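Local coordinates for DUF917 domain-containing protein (Chromobacterium violaceum, PDB 2O3I) that is of unknown function but belongs to the DUF917 family, whose domains resemble S-methyl thiohydantoin desulfurase, at residues V52-A57 with P221-L226; A89-L94 with A122-A127. The protein carries 2 engineered substitutions. One frame throughout, in Å; residues are numbered along the deposited sequence.

Each contact turns on an arginine of its own, Arg223 in contact 1 and Arg91 in contact 2, and the two lie in different parts of the fold. Contact 1 joins a loop of the N-terminal family region to the approach of helix 225-237 in the C-terminal region, so it spans the two halves of the chain. Contact 2 stays within the N-terminal region and ties two of its helices together; its segments lie between those of contact 1 in sequence. Their centres are about 19 Å apart, yet the two meet at one point: strands 49-52 and 127-129 are neighbours in the mixed beta sheet, and Val52 CG1 packs 4.0 Å from Ala127 CB. No ligand or active site is established at either place.

Contact 1. Residues V52-A57 with P221-L226; sequences VDVDEA and PVRGTL
Arg223 lies against Val54, and most of what passes between these segments is that one aliphatic face on a guanidinium. Coming along 221-226, Pro221 and Val222 turn from the loop 52-57 and pack on Pro363. Arg223 then crosses to it with a chain extended from CG to NE, meeting Val54 and Asp55, the middle pair of a type I turn (53-56) braced by Asp53 N to Glu56 OE1 at 2.8 Å. Arg223 CD sits 3.7 Å from Val54 CG2, and NE follows at 3.6 Å from that same methyl. Farther out, Val54 CG1 stands 3.6 Å above the guanidinium plane, over its centre; a chi1 of 178° puts this methyl anti to the backbone N of Val54, with CG2 left to meet the arginine stem. At the guanidinium edge, Arg223 NH1 and Asp55 OD2 form a long salt bridge of 3.7 Å. The carboxylate is turned 74° to the guanidinium plane, so the two do not pair flat. Stronger bonds hold the arginine elsewhere: NE binds Leu220 O and NH2 binds Gly217 O, near the end of helix 213-219. Gly224 then takes the N-cap position of helix 225-237, where Thr225 OG1 bonds Asp132 OD1. Val54 also rests on Val129, and Leu226 on Val128 and Phe114, which sets the contact beside strand 127-129 and helix 111-124.

Contact 2. Residues A89-L94 with A122-A127; sequences AARQRL and AKLGLA
Arg91 of helix 81-96 reaches Leu124, the last residue of helix 111-124; the two helices connect parallel neighbouring strands 61-69, 101-105 and 127-129 as consecutive beta-alpha-beta crossovers. From CB, CG lies trans to N (chi1 169°), which carries the chain out from the helix, and CD continues that line toward helix 111-124. A bend at chi3, -112°, then swings NE and the guanidinium round to the end of the second helix. Arg91 CZ comes 3.8 Å from Leu126 CD2, with Leu126 CG over one face of the flat group. Arg91 NH1 is 3.8 Å from Leu124 CB and bonds Leu124 O at 3.1 Å. Arg91 NH2 meets Leu126 CD2 at 3.2 Å and reaches Leu124 O at 3.3 Å, completing a forked end-on grip in which neither bond is straight. The positive charge would suit a carbonyl at the C-terminal end of a helix, where Gly125 takes the chain out of helical geometry. Leu124 also packs on Val84, Ala87 and Leu88 of helix 81-96, and Leu126 on Leu101 and Val104 of strand 101-105. Leu124 O receives NH1 in its carbonyl plane, on a lone pair, whereas NH2 arrives tilted 24° from that plane.

Contact 1. Residues V52-A57 with P221-L226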
loop_
_atom_site.group_PDB
_atom_site.type_symbol
_atom_site.label_atom_id
_atom_site.label_comp_id
_atom_site.label_asym_id
_atom_site.label_seq_id
_atom_site.Cartn_x
_atom_site.Cartn_y
_atom_site.Cartn_z
ATOM N N VAL A 52 -7.199 -14.679 -29.563
ATOM C CA VAL A 52 -7.338 -16.133 -29.536
ATOM C C VAL A 52 -8.393 -16.618 -28.537
ATOM O O VAL A 52 -8.715 -15.922 -27.565
ATOM C CB VAL A 52 -5.985 -16.806 -29.174
ATOM C CG1 VAL A 52 -4.916 -16.424 -30.194
ATOM C CG2 VAL A 52 -5.545 -16.379 -27.781
ATOM N N ASP A 53 -8.939 -17.808 -28.781
ATOM C CA ASP A 53 -9.923 -18.378 -27.870
ATOM C C ASP A 53 -9.161 -19.051 -26.740
ATOM O O ASP A 53 -7.982 -19.379 -26.882
ATOM C CB ASP A 53 -10.811 -19.399 -28.578
ATOM C CG ASP A 53 -11.654 -18.772 -29.678
ATOM O OD1 ASP A 53 -11.261 -18.885 -30.863
ATOM O OD2 ASP A 53 -12.701 -18.157 -29.355
ATOM N N VAL A 54 -9.833 -19.241 -25.613
ATOM C CA VAL A 54 -9.207 -19.855 -24.457
ATOM C C VAL A 54 -8.480 -21.157 -24.794
ATOM O O VAL A 54 -7.351 -21.365 -24.351
ATOM C CB VAL A 54 -10.249 -20.117 -23.340
ATOM C CG1 VAL A 54 -9.589 -20.802 -22.152
ATOM C CG2 VAL A 54 -10.893 -18.798 -22.905
ATOM N N ASP A 55 -9.115 -22.023 -25.583
ATOM C CA ASP A 55 -8.515 -23.311 -25.947
ATOM C C ASP A 55 -7.338 -23.198 -26.917
ATOM O O ASP A 55 -6.668 -24.192 -27.209
ATOM C CB ASP A 55 -9.572 -24.253 -26.548
ATOM C CG ASP A 55 -10.672 -24.622 -25.558
ATOM O OD1 ASP A 55 -10.354 -24.987 -24.406
ATOM O OD2 ASP A 55 -11.862 -24.557 -25.938
ATOM N N GLU A 56 -7.089 -21.993 -27.418
ATOM C CA GLU A 56 -5.981 -21.766 -28.338
ATOM C C GLU A 56 -4.791 -21.162 -27.600
ATOM O O GLU A 56 -3.651 -21.248 -28.062
ATOM C CB GLU A 56 -6.409 -20.826 -29.467
ATOM C CG GLU A 56 -7.526 -21.377 -30.325
ATOM C CD GLU A 56 -7.940 -20.428 -31.429
ATOM O OE1 GLU A 56 -8.290 -19.268 -31.120
ATOM O OE2 GLU A 56 -7.924 -20.845 -32.608
ATOM N N ALA A 57 -5.066 -20.549 -26.453
ATOM C CA ALA A 57 -4.030 -19.920 -25.646
ATOM C C ALA A 57 -3.196 -20.989 -24.948
ATOM O O ALA A 57 -3.294 -21.173 -23.738
ATOM C CB ALA A 57 -4.665 -18.995 -24.624
ATOM N N PRO A 221 -14.295 -19.040 -17.325
ATOM C CA PRO A 221 -15.466 -19.762 -17.833
ATOM C C PRO A 221 -16.368 -18.929 -18.749
ATOM O O PRO A 221 -17.148 -19.487 -19.523
ATOM C CB PRO A 221 -16.178 -20.209 -16.562
ATOM C CG PRO A 221 -15.794 -19.145 -15.562
ATOM C CD PRO A 221 -14.336 -18.930 -15.856
ATOM N N VAL A 222 -16.269 -17.602 -18.667
ATOM C CA VAL A 222 -17.094 -16.734 -19.510
ATOM C C VAL A 222 -16.289 -16.352 -20.749
ATOM O O VAL A 222 -15.363 -15.539 -20.691
ATOM C CB VAL A 222 -17.538 -15.485 -18.742
ATOM C CG1 VAL A 222 -18.551 -14.690 -19.568
ATOM C CG2 VAL A 222 -18.147 -15.904 -17.404
ATOM N N ARG A 223 -16.674 -16.928 -21.882
ATOM C CA ARG A 223 -15.937 -16.729 -23.124
ATOM C C ARG A 223 -16.628 -16.047 -24.296
ATOM O O ARG A 223 -17.850 -15.913 -24.331
ATOM C CB ARG A 223 -15.412 -18.089 -23.570
ATOM C CG ARG A 223 -14.776 -18.838 -22.424
ATOM C CD ARG A 223 -14.333 -20.220 -22.814
ATOM N NE ARG A 223 -13.619 -20.857 -21.713
ATOM C CZ ARG A 223 -13.049 -22.057 -21.782
ATOM N NH1 ARG A 223 -13.109 -22.762 -22.910
ATOM N NH2 ARG A 223 -12.414 -22.546 -20.723
ATOM N N GLY A 224 -15.809 -15.629 -25.261
ATOM C CA GLY A 224 -16.312 -14.965 -26.454
ATOM C C GLY A 224 -16.864 -13.584 -26.166
ATOM O O GLY A 224 -17.614 -13.031 -26.960
ATOM N N THR A 225 -16.466 -13.018 -25.031
ATOM C CA THR A 225 -16.944 -11.702 -24.620
ATOM C C THR A 225 -16.389 -10.561 -25.457
ATOM O O THR A 225 -17.051 -9.537 -25.636
ATOM C CB THR A 225 -16.602 -11.444 -23.152
ATOM O OG1 THR A 225 -15.179 -11.501 -22.975
ATOM C CG2 THR A 225 -17.273 -12.492 -22.267
ATOM N N LEU A 226 -15.177 -10.724 -25.973
ATOM C CA LEU A 226 -14.603 -9.671 -26.790
ATOM C C LEU A 226 -15.304 -9.655 -28.151
ATOM O O LEU A 226 -15.741 -8.597 -28.615
ATOM C CB LEU A 226 -13.090 -9.873 -26.952
ATOM C CG LEU A 226 -12.312 -8.687 -27.539
ATOM C CD1 LEU A 226 -10.857 -8.787 -27.135
ATOM C CD2 LEU A 226 -12.463 -8.640 -29.057
#

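Contact 2. Residues A89-L94 with A122-A127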
loop_
_atom_site.group_PDB
_atom_site.type_symbol
_atom_site.label_atom_id
_atom_site.label_comp_id
_atom_site.label_asym_id
_atom_site.label_seq_id
_atom_site.Cartn_x
_atom_site.Cartn_y
_atom_site.Cartn_z
ATOM N N ALA A 89 6.668 -6.191 -16.629
ATOM C CA ALA A 89 7.190 -6.648 -15.360
ATOM C C ALA A 89 6.767 -8.113 -15.212
ATOM O O ALA A 89 7.570 -8.963 -14.822
ATOM C CB ALA A 89 6.618 -5.801 -14.219
ATOM N N ALA A 90 5.515 -8.406 -15.553
ATOM C CA ALA A 90 4.999 -9.769 -15.450
ATOM C C ALA A 90 5.735 -10.702 -16.410
ATOM O O ALA A 90 6.014 -11.856 -16.080
ATOM C CB ALA A 90 3.499 -9.791 -15.732
ATOM N N ARG A 91 6.050 -10.196 -17.596
ATOM C CA ARG A 91 6.768 -10.985 -18.587
ATOM C C ARG A 91 8.190 -11.280 -18.108
ATOM O O ARG A 91 8.696 -12.392 -18.276
ATOM C CB ARG A 91 6.824 -10.236 -19.921
ATOM C CG ARG A 91 7.784 -10.852 -20.932
ATOM C CD ARG A 91 7.792 -10.079 -22.241
ATOM N NE ARG A 91 7.201 -10.864 -23.320
ATOM C CZ ARG A 91 6.926 -10.390 -24.530
ATOM N NH1 ARG A 91 7.183 -9.123 -24.824
ATOM N NH2 ARG A 91 6.395 -11.188 -25.448
ATOM N N GLN A 92 8.839 -10.275 -17.528
ATOM C CA GLN A 92 10.195 -10.453 -17.025
ATOM C C GLN A 92 10.214 -11.505 -15.907
ATOM O O GLN A 92 11.096 -12.368 -15.856
ATOM C CB GLN A 92 10.748 -9.122 -16.505
ATOM C CG GLN A 92 12.153 -9.235 -15.924
ATOM C CD GLN A 92 12.678 -7.912 -15.389
ATOM O OE1 GLN A 92 13.060 -7.021 -16.156
ATOM N NE2 GLN A 92 12.687 -7.772 -14.064
ATOM N N ARG A 93 9.233 -11.437 -15.016
ATOM C CA ARG A 93 9.169 -12.392 -13.922
ATOM C C ARG A 93 8.982 -13.796 -14.465
ATOM O O ARG A 93 9.615 -14.738 -13.990
ATOM C CB ARG A 93 8.020 -12.048 -12.969
ATOM C CG ARG A 93 7.844 -13.057 -11.856
ATOM C CD ARG A 93 9.086 -13.140 -10.978
ATOM N NE ARG A 93 8.859 -12.478 -9.700
ATOM C CZ ARG A 93 8.765 -11.164 -9.542
ATOM N NH1 ARG A 93 8.892 -10.354 -10.580
ATOM N NH2 ARG A 93 8.507 -10.661 -8.345
ATOM N N LEU A 94 8.113 -13.939 -15.461
ATOM C CA LEU A 94 7.861 -15.243 -16.056
ATOM C C LEU A 94 9.124 -15.754 -16.739
ATOM O O LEU A 94 9.422 -16.947 -16.701
ATOM C CB LEU A 94 6.714 -15.155 -17.062
ATOM C CG LEU A 94 5.305 -15.049 -16.460
ATOM C CD1 LEU A 94 4.316 -14.676 -17.549
ATOM C CD2 LEU A 94 4.914 -16.376 -15.788
ATOM N N ALA A 122 -0.561 -5.666 -28.767
ATOM C CA ALA A 122 0.034 -5.137 -29.993
ATOM C C ALA A 122 1.430 -4.603 -29.711
ATOM O O ALA A 122 2.344 -4.768 -30.512
ATOM C CB ALA A 122 -0.837 -4.019 -30.554
ATOM N N LYS A 123 1.579 -3.961 -28.558
ATOM C CA LYS A 123 2.844 -3.381 -28.145
ATOM C C LYS A 123 3.906 -4.414 -27.761
ATOM O O LYS A 123 5.091 -4.230 -28.038
ATOM C CB LYS A 123 2.597 -2.439 -26.964
ATOM C CG LYS A 123 3.851 -1.834 -26.343
ATOM C CD LYS A 123 4.567 -0.886 -27.298
ATOM C CE LYS A 123 5.736 -0.175 -26.617
ATOM N NZ LYS A 123 6.452 0.683 -27.586
ATOM N N LEU A 124 3.487 -5.504 -27.129
ATOM C CA LEU A 124 4.432 -6.519 -26.685
ATOM C C LEU A 124 4.494 -7.771 -27.546
ATOM O O LEU A 124 5.285 -8.679 -27.274
ATOM C CB LEU A 124 4.114 -6.910 -25.243
ATOM C CG LEU A 124 4.106 -5.751 -24.243
ATOM C CD1 LEU A 124 3.844 -6.292 -22.854
ATOM C CD2 LEU A 124 5.437 -5.022 -24.282
ATOM N N GLY A 125 3.666 -7.825 -28.583
ATOM C CA GLY A 125 3.661 -8.990 -29.449
ATOM C C GLY A 125 2.963 -10.184 -28.819
ATOM O O GLY A 125 3.366 -11.332 -29.021
ATOM N N LEU A 126 1.906 -9.918 -28.055
ATOM C CA LEU A 126 1.158 -10.986 -27.401
ATOM C C LEU A 126 -0.209 -11.132 -28.048
ATOM O O LEU A 126 -0.562 -10.390 -28.960
ATOM C CB LEU A 126 0.968 -10.669 -25.915
ATOM C CG LEU A 126 2.202 -10.182 -25.143
ATOM C CD1 LEU A 126 1.782 -9.744 -23.750
ATOM C CD2 LEU A 126 3.245 -11.283 -25.062
ATOM N N ALA A 127 -0.976 -12.103 -27.576
ATOM C CA ALA A 127 -2.319 -12.308 -28.085
ATOM C C ALA A 127 -3.293 -12.065 -26.932
ATOM O O ALA A 127 -3.017 -12.425 -25.784
ATOM C CB ALA A 127 -2.475 -13.730 -28.630
#